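Local coordinates for protein putative glycerophosphodiester phosphodiesterase (Galdieria sulphuraria, PDB 2O55) that is a putative member of the glycerophosphodiester phosphodiesterase family, with strands and helices arranged as a TIM-type barrel, at residues Ile6-Gly11 with Ile37-Thr42; Tyr168-Met173 with Val193-His198; Phe223-Glu228 with Ile241-Pro246; Asp229-Leu234 with Met250-Asn255. One frame throughout, in Å; residues are numbered along the deposited sequence.

Contact 1 of 4, residues Ile6-Gly11 with Ile37-Thr42; sequences IPKIVG and IPYIET
Gly-11 is bonded on both sides of Ile-40: its N gives a nearly straight hydrogen bond to Tyr-39 O (2.8 Å, 176° at the hydrogen), and its O accepts from Glu-41 N at 2.9 Å. The result is a parallel ladder in which Val-10 faces Tyr-39 and Gly-11 faces Ile-40, with the short strand axes 34° apart. On the face of Val-10 and Tyr-39, Val-10 CG2 lies 3.7 Å from Tyr-39 CB, while CG1, anti to the backbone N (chi1 -177°), reaches Glu-41 CB at 3.8 Å. The Tyr-39 ring turns its edge to Ile-9 O and to the Lys-8 chain, CE1 to CD 4.1 Å. Ile-37 CD1 lies against Gly-11 CA at 3.6 Å on the Ile-40 face; before the first bridge, Pro-38 CD meets Ile-9 O at 3.7 Å. Farther out, Val-10 bonds through its backbone to Ile-241 and Ser-243 on the neighbouring strand. Helix 26-34 is the crossover of this beta-alpha-beta unit. The polar bonds across the pair are main-chain ones; the Ile-9, Ile-37 and Ile-40 face is apolar and packs on helices 26-34 and 246-253, whereas the Val-10 and Tyr-39 face also carries Lys-8 and Glu-41.

Contact 2 of 4, residues Tyr168-Met173 with Val193-His198; sequences YLFNYM and VSMLFH
Two adjacent parallel strands of the barrel, 165-169 and 192-196, joined by helix 181-187 as a beta-alpha-beta unit, pair here at their C-terminal ends. Tyr-168 faces Val-193 and Leu-169 faces Ser-194. Ser-194 N bonds to Tyr-168 O at 2.9 Å, and Phe-170 N to Ser-194 O at 2.8 Å, the latter almost straight (178° at the hydrogen). Leu-169 CD2 touches Ser-194 OG on one face of the sheet. Phe-170 works on the side toward helix 181-187, where Gln-184 also meets it: its CE1 comes 3.5 Å from Val-193 CG1 at the ring edge, and its CD1 lies 3.9 Å from SE of Met-195, a selenomethionine. Phe-170 and Met-195 run side by side in the same direction, and SE stands oblique to the ring, 5.1 Å from its centroid, a Met-aromatic contact. His-151 meets Phe-170 edge-to-face. Beyond the last bridge the strands spread, and the Asn-171 amide takes over the ladder. Its ND2 is held by Gln-175 O and Thr-177 OG1, which fixes the amide's rotation, while OD1 accepts from Leu-196 N at 2.9 Å, the donor tilted 19° from the amide carbonyl plane.

Contact 3 of 4, residues Phe223-Glu228 with Ile241-Pro246; sequences FDDSEE and ICSNYP
Asp-225 turns its carboxylate on Ser-243 and Asn-244 like a two-pronged fork. Its CG sits between the backbone N and the carbonyl carbon (chi1 55°), on the side of Ser-243 and Asn-244. Ser-243 OG gives its proton to the syn lone pair of Asp-225 OD2 at 2.6 Å. The other prong, OD1, is met on its syn side by Asn-244 N at 3.1 Å, slightly out of the carboxylate plane. The Asn-244 amide stands almost perpendicular to that carboxylate (89°) and sends ND2 to Phe-223 O; this bond, like that from Tyr-245 OH to Asp-224 OD1, is modelled so short that its length is doubtful. Tyr-245 presents its ring edge to both aspartates: Asp-225 OD1 lies 3.4 Å from CD1, and the Asp-224 carboxylate plane is turned 67° from the ring. Lys-17 forms a salt bridge with Asp-224, and Asn-244 OD1 bonds to His-12 ND1. Ser-243 OG also accepts from Tyr-245 N at 2.9 Å, an ST turn that leads from strand 240-243 into helix 246-253, with Tyr-245 at the N-cap position. Because Trp-230 NE1 adds a second bond to Asp-225 OD2, three donors meet this buried carboxylate, a setting consistent with its ionised form, and it ties the loop before helix 227-236 to the end of the last barrel strand.

Contact 4 of 4, residues Asp229-Leu234 with Met250-Asn255; sequences DWKKCL and MNFLSN
Phe-252 is the bump of this helix pair, and Trp-230, Lys-231 and Leu-234 line the hollow that takes it. CG of Phe-252 is anti to the backbone N (chi1 -179°), and the ring reaches over to helix 227-236. Trp-230 CB sits over one ring face, 4.1 Å from the centroid, a CH-pi contact. The two aromatic side chains slide past each other in opposite directions, with the indole heading back to the Phe-252 CB end: Trp-230 CE3 touches Phe-252 CB at 3.7 Å. The six-membered indole ring and the Phe-252 ring meet obliquely, planes 51° apart. At the far end of the ring Lys-231 CG meets CZ at 4.0 Å, the two side chains crossing at about a right angle, and the lysine chain then leads off. Leu-234, one helical turn beyond Trp-230, approaches CE2 with CD1 at 4.3 Å, while its other methyl, CD2, stands 4.3 Å from Leu-253 CD2. No hydrogen bond joins the two segments; fit of apolar shapes does the work. Trp-230 NE1 is turned to Asp-225 instead. Glu-227, a turn earlier, also packs on Phe-252. The pair lies near the surface, outside the barrel: Trp-230 rests on Ser-243 and Cys-233 on Ile-241 of strand 240-243, Leu-234 touches Pro-7, and Leu-253 packs on Ile-9 of the first strand.

In the fold
From the N terminus, contact 1 comes first: it closes the loop between strands 8-12 and 39-46, round helix 26-34. Contact 2 follows in series and closes the 165-169 to 192-196 unit. Contacts 3 and 4 come last and cross, their segments alternating as 223-228, 229-234, 241-246 and 250-255: contact 3 ties the loop before helix 227-236 to the end of strand 240-243, and contact 4 ties helix 227-236 to helix 246-253. Strand 240-243 pairs in parallel with strand 8-12, which joins contact 3 to contact 1 and closes the barrel between its two ends. Contact 4 touches contact 1 through Leu-253 and Leu-234, and Phe-197 of contact 2 packs on Phe-223 and Cys-233.

Contact 1 of 4, residues Ile6-Gly11 with Ile37-Thr42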
# COMPACT_ATOMS: atom_id res chain seq x y z
N ILE A 6 12.67 -3.58 -16.08
CA ILE A 6 13.10 -2.66 -15.03
C ILE A 6 11.88 -2.39 -14.13
O ILE A 6 10.86 -1.86 -14.59
CB ILE A 6 13.70 -1.33 -15.60
CG1 ILE A 6 14.80 -1.63 -16.63
CG2 ILE A 6 14.27 -0.46 -14.49
CD1 ILE A 6 14.75 -0.69 -17.89
N PRO A 7 11.97 -2.74 -12.83
CA PRO A 7 10.78 -2.64 -11.97
C PRO A 7 10.52 -1.19 -11.59
O PRO A 7 11.45 -0.39 -11.59
CB PRO A 7 11.16 -3.45 -10.72
CG PRO A 7 12.52 -4.09 -11.02
CD PRO A 7 13.14 -3.20 -12.07
N LYS A 8 9.28 -0.85 -11.29
CA LYS A 8 8.97 0.51 -10.86
C LYS A 8 8.95 0.60 -9.33
O LYS A 8 8.66 -0.39 -8.65
CB LYS A 8 7.63 0.95 -11.44
CG LYS A 8 7.65 1.09 -12.95
CD LYS A 8 6.27 1.18 -13.50
CE LYS A 8 6.35 1.34 -15.00
NZ LYS A 8 5.58 0.21 -15.62
N ILE A 9 9.26 1.78 -8.78
CA ILE A 9 9.33 1.97 -7.33
C ILE A 9 7.95 2.21 -6.73
O ILE A 9 7.20 3.05 -7.23
CB ILE A 9 10.20 3.18 -6.90
CG1 ILE A 9 11.43 3.38 -7.80
CG2 ILE A 9 10.60 3.08 -5.45
CD1 ILE A 9 12.32 2.21 -7.86
N VAL A 10 7.63 1.50 -5.65
CA VAL A 10 6.49 1.88 -4.82
C VAL A 10 7.01 2.42 -3.49
O VAL A 10 7.71 1.71 -2.76
CB VAL A 10 5.55 0.71 -4.53
CG1 VAL A 10 4.39 1.20 -3.73
CG2 VAL A 10 5.06 0.11 -5.81
N GLY A 11 6.69 3.68 -3.18
CA GLY A 11 7.13 4.29 -1.92
C GLY A 11 6.36 3.76 -0.71
O GLY A 11 5.20 4.12 -0.51
N ILE A 37 8.72 9.82 -8.00
CA ILE A 37 8.54 8.35 -7.80
C ILE A 37 7.10 7.84 -8.04
O ILE A 37 6.17 8.25 -7.37
CB ILE A 37 9.18 7.77 -6.45
CG1 ILE A 37 8.23 7.88 -5.29
CG2 ILE A 37 10.56 8.40 -6.08
CD1 ILE A 37 8.24 6.63 -4.49
N PRO A 38 6.92 6.90 -8.98
CA PRO A 38 5.64 6.77 -9.66
C PRO A 38 4.48 6.27 -8.83
O PRO A 38 3.33 6.55 -9.18
CB PRO A 38 5.94 5.79 -10.81
CG PRO A 38 7.07 5.02 -10.34
CD PRO A 38 7.89 5.90 -9.44
N TYR A 39 4.77 5.53 -7.76
CA TYR A 39 3.75 4.89 -6.91
C TYR A 39 4.04 5.10 -5.44
O TYR A 39 5.22 5.18 -5.06
CB TYR A 39 3.78 3.38 -7.09
CG TYR A 39 3.21 2.90 -8.39
CD1 TYR A 39 4.03 2.58 -9.46
CD2 TYR A 39 1.85 2.73 -8.53
CE1 TYR A 39 3.50 2.13 -10.65
CE2 TYR A 39 1.31 2.30 -9.72
CZ TYR A 39 2.13 1.99 -10.77
OH TYR A 39 1.57 1.55 -11.94
N ILE A 40 3.00 5.16 -4.61
CA ILE A 40 3.20 4.96 -3.18
C ILE A 40 2.22 3.94 -2.62
O ILE A 40 1.12 3.73 -3.18
CB ILE A 40 3.15 6.25 -2.34
CG1 ILE A 40 1.77 6.91 -2.41
CG2 ILE A 40 4.28 7.24 -2.70
CD1 ILE A 40 0.81 6.44 -1.30
N GLU A 41 2.61 3.30 -1.52
CA GLU A 41 1.74 2.40 -0.80
C GLU A 41 1.32 3.16 0.43
O GLU A 41 2.12 3.87 1.01
CB GLU A 41 2.48 1.12 -0.42
CG GLU A 41 1.61 0.05 0.24
CD GLU A 41 1.34 0.30 1.75
OE1 GLU A 41 0.26 -0.10 2.22
OE2 GLU A 41 2.20 0.88 2.49
N THR A 42 0.05 3.03 0.83
CA THR A 42 -0.42 3.57 2.12
C THR A 42 -1.48 2.68 2.77
O THR A 42 -2.08 1.82 2.13
CB THR A 42 -0.90 5.03 2.01
OG1 THR A 42 -0.98 5.61 3.31
CG2 THR A 42 -2.25 5.11 1.38

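Contact 2 of 4, residues Tyr168-Met173 with Val193-His198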
# COMPACT_ATOMS: atom_id res chain seq x y z
N TYR A 168 -3.69 -9.02 -4.75
CA TYR A 168 -3.73 -9.94 -3.63
C TYR A 168 -2.36 -9.91 -2.97
O TYR A 168 -1.33 -10.01 -3.67
CB TYR A 168 -4.05 -11.33 -4.13
CG TYR A 168 -5.52 -11.72 -4.15
CD1 TYR A 168 -6.53 -10.76 -4.25
CD2 TYR A 168 -5.90 -13.08 -4.12
CE1 TYR A 168 -7.89 -11.13 -4.27
CE2 TYR A 168 -7.25 -13.46 -4.16
CZ TYR A 168 -8.25 -12.47 -4.22
OH TYR A 168 -9.59 -12.84 -4.22
N LEU A 169 -2.34 -9.75 -1.64
CA LEU A 169 -1.12 -9.77 -0.84
C LEU A 169 -0.89 -11.13 -0.20
O LEU A 169 -1.77 -11.63 0.50
CB LEU A 169 -1.20 -8.72 0.26
CG LEU A 169 -0.68 -7.31 0.06
CD1 LEU A 169 -1.28 -6.40 1.10
CD2 LEU A 169 0.82 -7.27 0.18
N PHE A 170 0.29 -11.72 -0.38
CA PHE A 170 0.58 -13.01 0.24
C PHE A 170 1.53 -12.98 1.42
O PHE A 170 2.03 -11.91 1.82
CB PHE A 170 1.09 -13.99 -0.81
CG PHE A 170 0.06 -14.37 -1.78
CD1 PHE A 170 -0.01 -13.75 -3.03
CD2 PHE A 170 -0.93 -15.29 -1.43
CE1 PHE A 170 -1.03 -14.09 -3.93
CE2 PHE A 170 -1.94 -15.63 -2.31
CZ PHE A 170 -2.00 -15.03 -3.56
N ASN A 171 1.80 -14.17 1.96
CA ASN A 171 2.74 -14.39 3.06
C ASN A 171 2.31 -13.64 4.31
O ASN A 171 3.14 -13.01 5.00
CB ASN A 171 4.16 -14.00 2.66
CG ASN A 171 4.53 -14.47 1.27
OD1 ASN A 171 4.87 -13.65 0.41
ND2 ASN A 171 4.50 -15.79 1.03
N TYR A 172 1.01 -13.71 4.61
CA TYR A 172 0.44 -13.04 5.76
C TYR A 172 1.27 -13.22 7.02
O TYR A 172 1.92 -12.26 7.44
CB TYR A 172 -1.03 -13.39 5.98
CG TYR A 172 -1.66 -12.81 7.23
CD1 TYR A 172 -1.51 -11.47 7.56
CD2 TYR A 172 -2.45 -13.61 8.07
CE1 TYR A 172 -2.09 -10.93 8.71
CE2 TYR A 172 -3.05 -13.08 9.21
CZ TYR A 172 -2.87 -11.74 9.52
OH TYR A 172 -3.45 -11.21 10.65
N MSE A 173 1.31 -14.37 7.68
CA MSE A 173 2.19 -14.31 8.87
C MSE A 173 3.44 -15.15 8.66
O MSE A 173 3.78 -16.04 9.45
CB MSE A 173 1.47 -14.59 10.19
CG MSE A 173 0.39 -13.58 10.53
SE MSE A 173 -0.77 -14.15 12.05
CE MSE A 173 0.58 -14.45 13.49
N VAL A 193 -0.29 -9.73 -7.90
CA VAL A 193 0.09 -10.37 -6.64
C VAL A 193 1.26 -9.62 -6.01
O VAL A 193 2.06 -8.97 -6.72
CB VAL A 193 0.53 -11.86 -6.78
CG1 VAL A 193 -0.63 -12.75 -7.19
CG2 VAL A 193 1.69 -12.01 -7.76
N SER A 194 1.36 -9.74 -4.69
CA SER A 194 2.42 -9.08 -3.95
C SER A 194 2.99 -9.97 -2.84
O SER A 194 2.25 -10.51 -2.01
CB SER A 194 1.93 -7.74 -3.41
OG SER A 194 2.88 -7.19 -2.52
N MSE A 195 4.31 -10.13 -2.83
CA MSE A 195 4.91 -11.13 -1.95
C MSE A 195 6.03 -10.55 -1.15
O MSE A 195 6.72 -9.65 -1.61
CB MSE A 195 5.49 -12.27 -2.76
CG MSE A 195 5.09 -12.24 -4.25
SE MSE A 195 3.48 -13.26 -4.60
CE MSE A 195 4.09 -14.86 -3.65
N LEU A 196 6.22 -11.09 0.04
CA LEU A 196 7.36 -10.71 0.86
C LEU A 196 8.66 -11.19 0.22
O LEU A 196 8.72 -12.25 -0.42
CB LEU A 196 7.18 -11.14 2.33
CG LEU A 196 6.32 -10.22 3.21
CD1 LEU A 196 4.90 -9.91 2.67
CD2 LEU A 196 6.23 -10.80 4.60
N PHE A 197 9.68 -10.37 0.36
CA PHE A 197 10.93 -10.60 -0.30
C PHE A 197 11.55 -11.93 0.08
O PHE A 197 11.93 -12.68 -0.79
CB PHE A 197 11.88 -9.44 -0.02
CG PHE A 197 13.23 -9.58 -0.68
CD1 PHE A 197 14.40 -9.67 0.09
CD2 PHE A 197 13.35 -9.62 -2.06
CE1 PHE A 197 15.65 -9.79 -0.51
CE2 PHE A 197 14.59 -9.74 -2.67
CZ PHE A 197 15.74 -9.82 -1.90
N HIS A 198 11.63 -12.24 1.37
CA HIS A 198 12.24 -13.50 1.82
C HIS A 198 11.55 -14.78 1.28
O HIS A 198 12.20 -15.81 1.23
CB HIS A 198 12.35 -13.50 3.36
CG HIS A 198 12.78 -14.80 3.97
ND1 HIS A 198 14.11 -15.19 4.06
CD2 HIS A 198 12.06 -15.79 4.57
CE1 HIS A 198 14.18 -16.36 4.67
NE2 HIS A 198 12.96 -16.74 4.99

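Contact 3 of 4, residues Phe223-Glu228 with Ile241-Pro246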
# COMPACT_ATOMS: atom_id res chain seq x y z
N PHE A 223 12.45 -4.56 7.73
CA PHE A 223 13.56 -4.96 6.89
C PHE A 223 14.14 -3.78 6.16
O PHE A 223 13.43 -3.13 5.41
CB PHE A 223 13.05 -5.99 5.88
CG PHE A 223 14.11 -6.52 4.95
CD1 PHE A 223 15.07 -7.42 5.40
CD2 PHE A 223 14.13 -6.13 3.60
CE1 PHE A 223 16.04 -7.91 4.54
CE2 PHE A 223 15.08 -6.61 2.73
CZ PHE A 223 16.04 -7.50 3.19
N ASP A 224 15.43 -3.50 6.36
CA ASP A 224 16.07 -2.40 5.65
C ASP A 224 16.63 -2.89 4.33
O ASP A 224 17.76 -3.38 4.27
CB ASP A 224 17.17 -1.75 6.49
CG ASP A 224 16.63 -0.94 7.68
OD1 ASP A 224 15.66 -0.16 7.50
OD2 ASP A 224 17.22 -1.07 8.78
N ASP A 225 15.86 -2.75 3.26
CA ASP A 225 16.33 -3.21 1.94
C ASP A 225 17.46 -2.35 1.41
O ASP A 225 17.42 -1.13 1.48
CB ASP A 225 15.17 -3.36 0.93
CG ASP A 225 14.35 -2.10 0.77
OD1 ASP A 225 14.03 -1.46 1.79
OD2 ASP A 225 14.02 -1.77 -0.39
N SER A 226 18.48 -3.03 0.90
CA SER A 226 19.68 -2.38 0.38
C SER A 226 20.03 -2.94 -1.01
O SER A 226 19.39 -3.89 -1.49
CB SER A 226 20.84 -2.57 1.35
OG SER A 226 21.46 -3.83 1.19
N GLU A 227 21.04 -2.36 -1.65
CA GLU A 227 21.47 -2.73 -3.01
C GLU A 227 21.54 -4.24 -3.27
O GLU A 227 21.17 -4.71 -4.34
CB GLU A 227 22.81 -2.09 -3.33
CG GLU A 227 23.29 -2.39 -4.72
CD GLU A 227 24.79 -2.28 -4.87
OE1 GLU A 227 25.38 -3.19 -5.51
OE2 GLU A 227 25.38 -1.31 -4.34
N GLU A 228 22.00 -4.99 -2.27
CA GLU A 228 22.10 -6.44 -2.38
C GLU A 228 20.77 -7.11 -2.75
O GLU A 228 20.73 -8.07 -3.52
CB GLU A 228 22.66 -7.01 -1.09
CG GLU A 228 23.43 -8.30 -1.30
CD GLU A 228 24.52 -8.18 -2.39
OE1 GLU A 228 25.30 -7.20 -2.36
OE2 GLU A 228 24.61 -9.07 -3.28
N ILE A 241 8.57 -2.79 -6.81
CA ILE A 241 9.22 -3.05 -5.54
C ILE A 241 8.73 -2.06 -4.53
O ILE A 241 8.92 -0.84 -4.69
CB ILE A 241 10.73 -2.92 -5.63
CG1 ILE A 241 11.26 -3.92 -6.68
CG2 ILE A 241 11.33 -3.13 -4.22
CD1 ILE A 241 12.72 -3.88 -6.89
N CYS A 242 8.08 -2.59 -3.50
CA CYS A 242 7.60 -1.75 -2.44
C CYS A 242 8.75 -1.63 -1.45
O CYS A 242 8.91 -2.48 -0.56
CB CYS A 242 6.34 -2.33 -1.81
SG CYS A 242 5.47 -1.18 -0.73
N SER A 243 9.53 -0.57 -1.62
CA SER A 243 10.81 -0.35 -0.94
C SER A 243 10.71 0.55 0.28
O SER A 243 9.93 1.49 0.30
CB SER A 243 11.79 0.29 -1.92
OG SER A 243 13.06 0.51 -1.32
N ASN A 244 11.53 0.27 1.28
CA ASN A 244 11.63 1.13 2.45
C ASN A 244 12.65 2.23 2.20
O ASN A 244 12.78 3.16 3.00
CB ASN A 244 12.02 0.33 3.68
CG ASN A 244 11.03 -0.79 3.99
OD1 ASN A 244 9.82 -0.67 3.76
ND2 ASN A 244 11.54 -1.89 4.52
N TYR A 245 13.37 2.12 1.09
CA TYR A 245 14.30 3.15 0.68
C TYR A 245 14.15 3.49 -0.80
O TYR A 245 15.04 3.19 -1.59
CB TYR A 245 15.72 2.71 1.00
CG TYR A 245 15.89 2.51 2.48
CD1 TYR A 245 15.55 1.29 3.07
CD2 TYR A 245 16.34 3.57 3.29
CE1 TYR A 245 15.68 1.12 4.43
CE2 TYR A 245 16.48 3.41 4.65
CZ TYR A 245 16.14 2.18 5.22
OH TYR A 245 16.25 2.01 6.58
N PRO A 246 13.03 4.13 -1.17
CA PRO A 246 12.78 4.45 -2.59
C PRO A 246 13.89 5.30 -3.27
O PRO A 246 14.24 5.06 -4.44
CB PRO A 246 11.44 5.21 -2.55
CG PRO A 246 11.23 5.60 -1.13
CD PRO A 246 11.94 4.60 -0.30

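Contact 4 of 4, residues Asp229-Leu234 with Met250-Asn255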
# COMPACT_ATOMS: atom_id res chain seq x y z
N ASP A 229 19.68 -6.56 -2.21
CA ASP A 229 18.36 -7.14 -2.36
C ASP A 229 17.76 -6.75 -3.70
O ASP A 229 17.12 -7.55 -4.40
CB ASP A 229 17.47 -6.64 -1.23
CG ASP A 229 18.14 -6.75 0.12
OD1 ASP A 229 18.78 -7.80 0.38
OD2 ASP A 229 18.05 -5.77 0.90
N TRP A 230 17.98 -5.50 -4.05
CA TRP A 230 17.55 -4.97 -5.31
C TRP A 230 18.16 -5.73 -6.46
O TRP A 230 17.51 -5.93 -7.48
CB TRP A 230 17.92 -3.50 -5.36
CG TRP A 230 17.31 -2.77 -4.20
CD1 TRP A 230 16.18 -3.14 -3.50
CD2 TRP A 230 17.76 -1.55 -3.61
NE1 TRP A 230 15.92 -2.22 -2.52
CE2 TRP A 230 16.87 -1.24 -2.56
CE3 TRP A 230 18.83 -0.70 -3.87
CZ2 TRP A 230 17.02 -0.10 -1.77
CZ3 TRP A 230 18.99 0.43 -3.08
CH2 TRP A 230 18.09 0.72 -2.04
N LYS A 231 19.41 -6.16 -6.28
CA LYS A 231 20.09 -7.00 -7.23
C LYS A 231 19.29 -8.27 -7.46
O LYS A 231 19.06 -8.65 -8.60
CB LYS A 231 21.52 -7.31 -6.77
CG LYS A 231 22.59 -6.51 -7.54
CD LYS A 231 23.82 -6.15 -6.70
CE LYS A 231 25.02 -5.79 -7.58
NZ LYS A 231 25.93 -6.95 -7.84
N LYS A 232 18.83 -8.90 -6.38
CA LYS A 232 18.01 -10.10 -6.48
C LYS A 232 16.64 -9.80 -7.09
O LYS A 232 16.16 -10.53 -7.96
CB LYS A 232 17.85 -10.78 -5.11
CG LYS A 232 17.09 -12.13 -5.14
CD LYS A 232 17.83 -13.20 -6.02
CE LYS A 232 17.29 -14.63 -5.82
NZ LYS A 232 17.52 -15.14 -4.43
N CYS A 233 16.01 -8.71 -6.65
CA CYS A 233 14.77 -8.27 -7.28
C CYS A 233 14.83 -8.25 -8.80
O CYS A 233 13.95 -8.80 -9.42
CB CYS A 233 14.35 -6.91 -6.75
SG CYS A 233 13.69 -7.04 -5.05
N LEU A 234 15.87 -7.64 -9.38
CA LEU A 234 16.09 -7.67 -10.83
C LEU A 234 16.27 -9.08 -11.39
O LEU A 234 15.65 -9.42 -12.39
CB LEU A 234 17.32 -6.85 -11.23
CG LEU A 234 17.41 -5.34 -11.05
CD1 LEU A 234 18.45 -4.78 -12.01
CD2 LEU A 234 16.09 -4.70 -11.33
N MSE A 250 15.80 4.20 -6.39
CA MSE A 250 15.89 5.01 -7.60
C MSE A 250 17.36 5.22 -8.00
O MSE A 250 17.72 5.03 -9.16
CB MSE A 250 15.25 6.37 -7.37
CG MSE A 250 14.09 6.71 -8.33
SE MSE A 250 14.22 6.26 -10.29
CE MSE A 250 12.62 7.42 -11.05
N ASN A 251 18.18 5.60 -7.01
CA ASN A 251 19.61 5.84 -7.22
C ASN A 251 20.31 4.62 -7.76
O ASN A 251 21.18 4.72 -8.63
CB ASN A 251 20.28 6.33 -5.94
CG ASN A 251 20.04 7.81 -5.68
OD1 ASN A 251 19.25 8.47 -6.37
ND2 ASN A 251 20.71 8.34 -4.68
N PHE A 252 19.92 3.46 -7.25
CA PHE A 252 20.35 2.17 -7.81
C PHE A 252 19.94 2.04 -9.29
O PHE A 252 20.80 1.95 -10.18
CB PHE A 252 19.78 1.01 -6.97
CG PHE A 252 20.19 -0.36 -7.46
CD1 PHE A 252 21.49 -0.82 -7.29
CD2 PHE A 252 19.26 -1.19 -8.09
CE1 PHE A 252 21.88 -2.10 -7.74
CE2 PHE A 252 19.64 -2.49 -8.54
CZ PHE A 252 20.95 -2.94 -8.36
N LEU A 253 18.63 2.05 -9.55
CA LEU A 253 18.07 1.79 -10.87
C LEU A 253 18.67 2.73 -11.92
O LEU A 253 18.71 2.40 -13.11
CB LEU A 253 16.54 1.85 -10.83
CG LEU A 253 15.78 0.88 -9.88
CD1 LEU A 253 14.30 1.07 -9.99
CD2 LEU A 253 16.08 -0.58 -10.12
N SER A 254 19.12 3.90 -11.45
CA SER A 254 20.00 4.81 -12.19
C SER A 254 21.04 4.08 -13.01
O SER A 254 21.27 4.41 -14.17
CB SER A 254 20.76 5.67 -11.18
OG SER A 254 20.37 7.01 -11.24
N ASN A 255 21.68 3.10 -12.38
CA ASN A 255 22.79 2.36 -12.95
C ASN A 255 22.29 1.08 -13.63
O ASN A 255 22.37 0.92 -14.85
CB ASN A 255 23.82 2.01 -11.85
CG ASN A 255 24.12 3.19 -10.92
OD1 ASN A 255 23.41 3.42 -9.96
ND2 ASN A 255 25.19 3.92 -11.22